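Local coordinates for protein ornithine aminotransferase (Plasmodium falciparum, PDB 3LG0) that probably transfers the delta-amino group of ornithine to 2-oxoglutarate with the help of pyridoxal 5'-phosphate, yielding L-glutamate semialdehyde and glutamate, at residues Asp357-Val361 with Trp362-Leu366; Leu385-Pro388 with Leu389-Lys393; Gln328-Lys331 with Glu332-Asp336. All blocks are in the same frame, centred on the assembly; numbering follows the deposited sequence.

Contact 1: Asp357-Val361 with Trp362-Leu366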
loop_
_atom_site.group_PDB
_atom_site.type_symbol
_atom_site.label_atom_id
_atom_site.label_comp_id
_atom_site.label_asym_id
_atom_site.label_seq_id
_atom_site.Cartn_x
_atom_site.Cartn_y
_atom_site.Cartn_z
ATOM N N ASP A 357 17.898 20.400 24.612
ATOM C CA ASP A 357 19.101 21.186 24.857
ATOM C C ASP A 357 20.039 20.494 25.841
ATOM O O ASP A 357 21.219 20.831 25.915
ATOM C CB ASP A 357 18.737 22.565 25.393
ATOM C CG ASP A 357 18.274 23.490 24.306
ATOM O OD1 ASP A 357 18.626 23.233 23.138
ATOM O OD2 ASP A 357 17.559 24.465 24.617
ATOM N N LEU A 358 19.512 19.534 26.596
ATOM C CA LEU A 358 20.304 18.845 27.611
ATOM C C LEU A 358 20.708 17.440 27.189
ATOM O O LEU A 358 21.783 16.968 27.552
ATOM C CB LEU A 358 19.546 18.793 28.934
ATOM C CG LEU A 358 19.069 20.155 29.453
ATOM C CD1 LEU A 358 18.487 20.039 30.844
ATOM C CD2 LEU A 358 20.214 21.150 29.444
ATOM N N VAL A 359 19.847 16.770 26.422
ATOM C CA VAL A 359 20.141 15.409 25.962
ATOM C C VAL A 359 19.911 15.188 24.475
ATOM O O VAL A 359 19.109 15.873 23.838
ATOM C CB VAL A 359 19.315 14.358 26.707
ATOM C CG1 VAL A 359 19.963 14.000 28.022
ATOM C CG2 VAL A 359 17.881 14.847 26.895
ATOM N N ASN A 360 20.628 14.211 23.933
ATOM C CA ASN A 360 20.376 13.746 22.589
ATOM C C ASN A 360 19.435 12.555 22.665
ATOM O O ASN A 360 19.714 11.582 23.361
ATOM C CB ASN A 360 21.674 13.361 21.896
ATOM C CG ASN A 360 21.438 12.847 20.499
ATOM O OD1 ASN A 360 21.042 11.695 20.312
ATOM N ND2 ASN A 360 21.655 13.708 19.504
ATOM N N VAL A 361 18.314 12.641 21.955
ATOM C CA VAL A 361 17.237 11.667 22.117
ATOM C C VAL A 361 17.532 10.341 21.411
ATOM O O VAL A 361 17.090 9.276 21.854
ATOM C CB VAL A 361 15.870 12.258 21.685
ATOM C CG1 VAL A 361 14.782 11.259 21.889
ATOM C CG2 VAL A 361 15.556 13.487 22.508
ATOM N N TRP A 362 18.282 10.409 20.319
ATOM C CA TRP A 362 18.800 9.208 19.684
ATOM C C TRP A 362 19.567 8.379 20.717
ATOM O O TRP A 362 19.326 7.171 20.851
ATOM C CB TRP A 362 19.710 9.580 18.507
ATOM C CG TRP A 362 20.350 8.411 17.797
ATOM C CD1 TRP A 362 21.627 7.947 17.963
ATOM C CD2 TRP A 362 19.752 7.576 16.793
ATOM N NE1 TRP A 362 21.856 6.879 17.133
ATOM C CE2 TRP A 362 20.725 6.631 16.401
ATOM C CE3 TRP A 362 18.491 7.538 16.187
ATOM C CZ2 TRP A 362 20.476 5.652 15.436
ATOM C CZ3 TRP A 362 18.241 6.553 15.226
ATOM C CH2 TRP A 362 19.232 5.630 14.860
ATOM N N ASP A 363 20.468 9.027 21.465
ATOM C CA ASP A 363 21.251 8.319 22.491
ATOM C C ASP A 363 20.365 7.699 23.566
ATOM O O ASP A 363 20.627 6.597 24.046
ATOM C CB ASP A 363 22.305 9.237 23.125
ATOM C CG ASP A 363 23.385 9.658 22.135
ATOM O OD1 ASP A 363 23.622 8.924 21.150
ATOM O OD2 ASP A 363 23.997 10.732 22.327
ATOM N N ILE A 364 19.300 8.404 23.934
ATOM C CA ILE A 364 18.332 7.860 24.883
ATOM C C ILE A 364 17.728 6.556 24.360
ATOM O O ILE A 364 17.650 5.569 25.090
ATOM C CB ILE A 364 17.231 8.894 25.231
ATOM C CG1 ILE A 364 17.848 10.104 25.942
ATOM C CG2 ILE A 364 16.144 8.253 26.085
ATOM C CD1 ILE A 364 16.880 11.242 26.188
ATOM N N CYS A 365 17.335 6.547 23.088
ATOM C CA CYS A 365 16.784 5.346 22.463
ATOM C C CYS A 365 17.804 4.213 22.420
ATOM O O CYS A 365 17.479 3.060 22.698
ATOM C CB CYS A 365 16.267 5.653 21.048
ATOM S SG CYS A 365 14.855 6.764 21.030
ATOM N N LEU A 366 19.042 4.546 22.075
ATOM C CA LEU A 366 20.118 3.559 22.092
ATOM C C LEU A 366 20.299 2.988 23.494
ATOM O O LEU A 366 20.563 1.801 23.651
ATOM C CB LEU A 366 21.436 4.163 21.601
ATOM C CG LEU A 366 21.476 4.686 20.165
ATOM C CD1 LEU A 366 22.890 5.116 19.780
ATOM C CD2 LEU A 366 20.974 3.651 19.207
#
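With CG of Asn360 set opposite its own backbone N (chi1 179°) and the amide turned by chi2 of -78°, OD1 is brought back over the start of the helix, where it accepts the backbone N of Asp363 at 3.0 Å. The bond is fairly straight, 157° at the hydrogen, and the donor lies in the plane of the amide carbonyl. This is an N-cap: asparagine suits the place because its short side chain can replace the backbone acceptor that a helix lacks in its first turn. Trp362 follows, and its CB also approaches OD1 of Asn360, 3.1 Å away. Asp363 crosses Asn360 at about a right angle, its OD2 3.5 Å from the CB of Asn360, and an acid in the first turn is well placed, since the positive end of the helix dipole would probably stabilise it. The helical ladder takes over at once: Asn360 O receives Ile364 N at 3.3 Å, and Val361 O receives Cys365 N at 3.0 Å. An apolar contact accompanies the cap. Ile364 holds CG1 beside its backbone N and stretches on to CD1, which meets CG2 of Val359 at 3.8 Å, the two side chains crossing nearly at right angles. Aliphatic residues suit these two places, both buried and both touched by Phe410 of helix 393-412. Val361 and Cys365 turn instead to Ser377 and Val383 of the neighbouring strands. The side-chain cap of Asn360 and the apolar contact between Val359, just before the cap, and Ile364 in the helix together make a hydrophobic staple, here starting helix 361-370 after the loop that leaves strand 349-354.

Contact 2: Leu385-Pro388 with Leu389-Lys393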
loop_
_atom_site.group_PDB
_atom_site.type_symbol
_atom_site.label_atom_id
_atom_site.label_comp_id
_atom_site.label_asym_id
_atom_site.label_seq_id
_atom_site.Cartn_x
_atom_site.Cartn_y
_atom_site.Cartn_z
ATOM N N LEU A 385 6.182 5.725 23.556
ATOM C CA LEU A 385 6.046 4.603 24.464
ATOM C C LEU A 385 4.706 3.941 24.181
ATOM O O LEU A 385 3.686 4.342 24.740
ATOM C CB LEU A 385 6.135 5.064 25.925
ATOM C CG LEU A 385 7.502 5.559 26.394
ATOM C CD1 LEU A 385 7.420 6.211 27.752
ATOM C CD2 LEU A 385 8.511 4.426 26.407
ATOM N N THR A 386 4.709 2.953 23.288
ATOM C CA THR A 386 3.474 2.300 22.866
ATOM C C THR A 386 3.677 0.811 22.670
ATOM O O THR A 386 3.980 0.371 21.559
ATOM C CB THR A 386 2.906 2.894 21.548
ATOM O OG1 THR A 386 3.919 2.874 20.542
ATOM C CG2 THR A 386 2.436 4.332 21.743
ATOM N N PRO A 387 3.497 0.031 23.749
ATOM C CA PRO A 387 3.634 -1.432 23.767
ATOM C C PRO A 387 2.394 -2.116 23.240
ATOM O O PRO A 387 1.313 -1.540 23.248
ATOM C CB PRO A 387 3.743 -1.748 25.257
ATOM C CG PRO A 387 2.919 -0.670 25.911
ATOM C CD PRO A 387 3.164 0.575 25.077
ATOM N N PRO A 388 2.537 -3.356 22.782
ATOM C CA PRO A 388 1.319 -4.064 22.404
ATOM C C PRO A 388 0.371 -4.104 23.604
ATOM O O PRO A 388 0.828 -4.094 24.760
ATOM C CB PRO A 388 1.824 -5.471 22.066
ATOM C CG PRO A 388 3.268 -5.293 21.751
ATOM C CD PRO A 388 3.742 -4.188 22.639
ATOM N N LEU A 389 -0.927 -4.164 23.329
ATOM C CA LEU A 389 -1.935 -4.007 24.363
ATOM C C LEU A 389 -2.165 -5.266 25.208
ATOM O O LEU A 389 -2.893 -5.230 26.192
ATOM C CB LEU A 389 -3.253 -3.500 23.763
ATOM C CG LEU A 389 -3.156 -2.326 22.769
ATOM C CD1 LEU A 389 -4.526 -1.937 22.252
ATOM C CD2 LEU A 389 -2.477 -1.136 23.400
ATOM N N CYS A 390 -1.548 -6.380 24.840
ATOM C CA CYS A 390 -1.651 -7.579 25.661
ATOM C C CYS A 390 -0.629 -7.601 26.815
ATOM O O CYS A 390 -0.445 -8.629 27.480
ATOM C CB CYS A 390 -1.496 -8.819 24.792
ATOM S SG CYS A 390 0.026 -8.797 23.833
ATOM N N ILE A 391 0.022 -6.465 27.059
ATOM C CA ILE A 391 1.024 -6.359 28.113
ATOM C C ILE A 391 0.388 -6.450 29.502
ATOM O O ILE A 391 -0.705 -5.927 29.726
ATOM C CB ILE A 391 1.821 -5.044 27.984
ATOM C CG1 ILE A 391 3.097 -5.092 28.830
ATOM C CG2 ILE A 391 0.944 -3.827 28.311
ATOM C CD1 ILE A 391 4.138 -4.038 28.439
ATOM N N THR A 392 1.056 -7.128 30.432
ATOM C CA THR A 392 0.541 -7.267 31.799
ATOM C C THR A 392 1.080 -6.183 32.725
ATOM O O THR A 392 2.125 -5.580 32.450
ATOM C CB THR A 392 0.914 -8.616 32.416
ATOM O OG1 THR A 392 2.329 -8.668 32.632
ATOM C CG2 THR A 392 0.480 -9.776 31.508
ATOM N N LYS A 393 0.380 -5.941 33.831
ATOM C CA LYS A 393 0.846 -4.953 34.802
ATOM C C LYS A 393 2.265 -5.248 35.303
ATOM O O LYS A 393 3.056 -4.331 35.513
ATOM C CB LYS A 393 -0.122 -4.808 35.984
ATOM C CG LYS A 393 0.276 -3.682 36.933
ATOM C CD LYS A 393 -0.895 -3.173 37.756
ATOM C CE LYS A 393 -0.432 -2.134 38.779
ATOM N NZ LYS A 393 0.208 -0.929 38.156
#
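Pro387 lays CB of its ring against CD1 of Ile391 at 3.9 Å, a contact made possible by the extended side chain of the isoleucine: CG1 stands opposite the backbone N (chi1 -165°) and chi2 of 162° carries CD1 onward to the proline. The other branch, CG2, lies between the backbone N and the carbonyl carbon and rests 3.6 Å from Pro388 O. Cys390 turns SG to the corresponding position on its own residue (chi1 55°), which leaves the sulfur loosely beside CB of Pro388 at 4.2 Å. The chain here makes a type I beta turn from Pro388 to Ile391, with Pro388 at the first position and Leu389 and Cys390 at the corners, closed by a weak bond of 3.4 Å from Ile391 N to Pro388 O. The restricted phi of the two prolines probably stiffens the approach to the turn as it leads from strand 382-385 toward helix 393-412. Leu389 directs its CB away from the prolines, yet its CD2 folds back to 3.8 Å from Pro387 O. That carbonyl takes its hydrogen bond from Arg241, while Asn318 of helix 315-333 donates to the carbonyls of both Leu389 and Ile391. The side chain of Leu389 lies about 10 Å from that of Lys262, the lysine that probably carries the cofactor as a Schiff base, unmodified here.

Contact 3: Gln328-Lys331 with Glu332-Asp336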
loop_
_atom_site.group_PDB
_atom_site.type_symbol
_atom_site.label_atom_id
_atom_site.label_comp_id
_atom_site.label_asym_id
_atom_site.label_seq_id
_atom_site.Cartn_x
_atom_site.Cartn_y
_atom_site.Cartn_z
ATOM N N GLN A 328 0.765 7.768 35.312
ATOM C CA GLN A 328 0.867 8.577 36.526
ATOM C C GLN A 328 2.086 8.152 37.331
ATOM O O GLN A 328 2.863 8.993 37.777
ATOM C CB GLN A 328 -0.406 8.484 37.381
ATOM C CG GLN A 328 -0.411 9.420 38.597
ATOM C CD GLN A 328 -0.300 10.905 38.221
ATOM O OE1 GLN A 328 -1.029 11.404 37.352
ATOM N NE2 GLN A 328 0.604 11.619 38.892
ATOM N N ASN A 329 2.237 6.843 37.506
ATOM C CA ASN A 329 3.382 6.266 38.192
ATOM C C ASN A 329 4.707 6.689 37.531
ATOM O O ASN A 329 5.718 6.917 38.201
ATOM C CB ASN A 329 3.229 4.740 38.229
ATOM C CG ASN A 329 4.387 4.048 38.924
ATOM O OD1 ASN A 329 5.179 4.679 39.633
ATOM N ND2 ASN A 329 4.491 2.735 38.723
ATOM N N LEU A 330 4.690 6.810 36.208
ATOM C CA LEU A 330 5.860 7.263 35.471
ATOM C C LEU A 330 6.099 8.748 35.715
ATOM O O LEU A 330 7.230 9.176 35.939
ATOM C CB LEU A 330 5.667 6.993 33.983
ATOM C CG LEU A 330 6.870 6.912 33.050
ATOM C CD1 LEU A 330 7.816 5.827 33.496
ATOM C CD2 LEU A 330 6.405 6.643 31.631
ATOM N N LYS A 331 5.027 9.534 35.678
ATOM C CA LYS A 331 5.115 10.970 35.938
ATOM C C LYS A 331 5.696 11.245 37.328
ATOM O O LYS A 331 6.455 12.202 37.532
ATOM C CB LYS A 331 3.731 11.595 35.838
ATOM C CG LYS A 331 3.689 13.089 36.091
ATOM C CD LYS A 331 2.345 13.645 35.650
ATOM C CE LYS A 331 2.283 15.157 35.750
ATOM N NZ LYS A 331 2.116 15.598 37.150
ATOM N N GLU A 332 5.319 10.394 38.277
ATOM C CA GLU A 332 5.800 10.484 39.643
ATOM C C GLU A 332 7.290 10.168 39.763
ATOM O O GLU A 332 8.048 10.952 40.345
ATOM C CB GLU A 332 4.981 9.569 40.564
ATOM C CG GLU A 332 4.041 10.314 41.496
ATOM C CD GLU A 332 4.794 11.074 42.588
ATOM O OE1 GLU A 332 4.552 12.292 42.763
ATOM O OE2 GLU A 332 5.641 10.454 43.269
ATOM N N GLN A 333 7.711 9.031 39.211
ATOM C CA GLN A 333 9.093 8.583 39.375
ATOM C C GLN A 333 10.100 9.430 38.617
ATOM O O GLN A 333 11.297 9.301 38.835
ATOM C CB GLN A 333 9.239 7.114 38.993
ATOM C CG GLN A 333 8.392 6.187 39.854
ATOM C CD GLN A 333 8.787 4.739 39.710
ATOM O OE1 GLN A 333 7.932 3.855 39.648
ATOM N NE2 GLN A 333 10.091 4.482 39.656
ATOM N N LEU A 334 9.611 10.303 37.737
ATOM C CA LEU A 334 10.486 11.119 36.904
ATOM C C LEU A 334 10.332 12.593 37.220
ATOM O O LEU A 334 10.876 13.440 36.520
ATOM C CB LEU A 334 10.194 10.890 35.411
ATOM C CG LEU A 334 10.429 9.486 34.838
ATOM C CD1 LEU A 334 9.930 9.418 33.405
ATOM C CD2 LEU A 334 11.898 9.065 34.921
ATOM N N LYS A 335 9.582 12.896 38.272
ATOM C CA LYS A 335 9.264 14.285 38.605
ATOM C C LYS A 335 10.498 15.155 38.880
ATOM O O LYS A 335 10.466 16.356 38.642
ATOM C CB LYS A 335 8.281 14.350 39.785
ATOM C CG LYS A 335 8.874 13.894 41.114
ATOM C CD LYS A 335 7.831 13.879 42.225
ATOM C CE LYS A 335 8.415 13.375 43.530
ATOM N NZ LYS A 335 7.433 13.485 44.637
ATOM N N ASP A 336 11.575 14.548 39.377
ATOM C CA ASP A 336 12.795 15.283 39.719
ATOM C C ASP A 336 13.871 15.271 38.619
ATOM O O ASP A 336 14.924 15.884 38.765
ATOM C CB ASP A 336 13.379 14.749 41.028
ATOM C CG ASP A 336 12.431 14.922 42.205
ATOM O OD1 ASP A 336 11.857 16.025 42.360
ATOM O OD2 ASP A 336 12.262 13.954 42.975
#
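Glu332 opens the second segment by donating its backbone N to Gln328 O at 2.9 Å, a regular helical bond. Its CB leans over the same carbonyl, and the chain then bends at chi2 to send the carboxylate away from the first segment. There OE1 forms a long salt bridge, 3.6 Å, with NZ of Lys335, three residues further on. Acid and base suit this exposed face, where long polar chains can reach over the surface.

Gln333 comes next and continues the ladder, its N bonded to Asn329 O at 3.1 Å. Its CG stands beside its own backbone N (chi1 -61°), which presses the methylene to 3.2 Å from that same oxygen and carries the amide obliquely across that of Asn329, the two planes 37° apart. Polar amides suit this largely solvent-facing flank.

At Leu334 the helical conformation is lost. The last i to i+4 bond, Leu334 N to Leu330 O, is weak, with an angle of only 124°. Beside this weak bond the side chains meet: Leu330 and Leu334 lie side by side and point the same way, CG of the first 4.0 Å from CD1 of the second. Leucines fit here because both are buried, whereas their neighbours in sequence are largely exposed. Lys335 then bonds its N to Glu332 O, within its own segment, while its CB brushes Lys331 O.

The turn is thus amphipathic at the C-terminal end of helix 315-333. Its apolar side packs on helix 393-412, Leu330 against Ile403 and Leu334 against Val407. Gln333 borders that side, touching Thr400 and Val404 of the same helix, before the chain moves on to strand 340-346.

Overall arrangement
All three are local contacts, at the ends of helices or in the loop before one, and share helix 393-412 as a neighbour: contact 1 meets it through Phe410, contact 2 leads into it and contact 3 packs on it. Contact 2 is the buried one, built largely of prolines and aliphatic chains, and lies nearest the cofactor lysine. Contacts 1 and 3 are partly buried and far from it. They are complementary, one starting a helix with a side-chain cap, the other ending one with a weak backbone bond, two buried leucines and an exposed long salt bridge. Contacts 2 and 3 touch directly, Leu385 CD1 lying 4.0 Å from Leu330 CD2, whereas contact 1 touches neither.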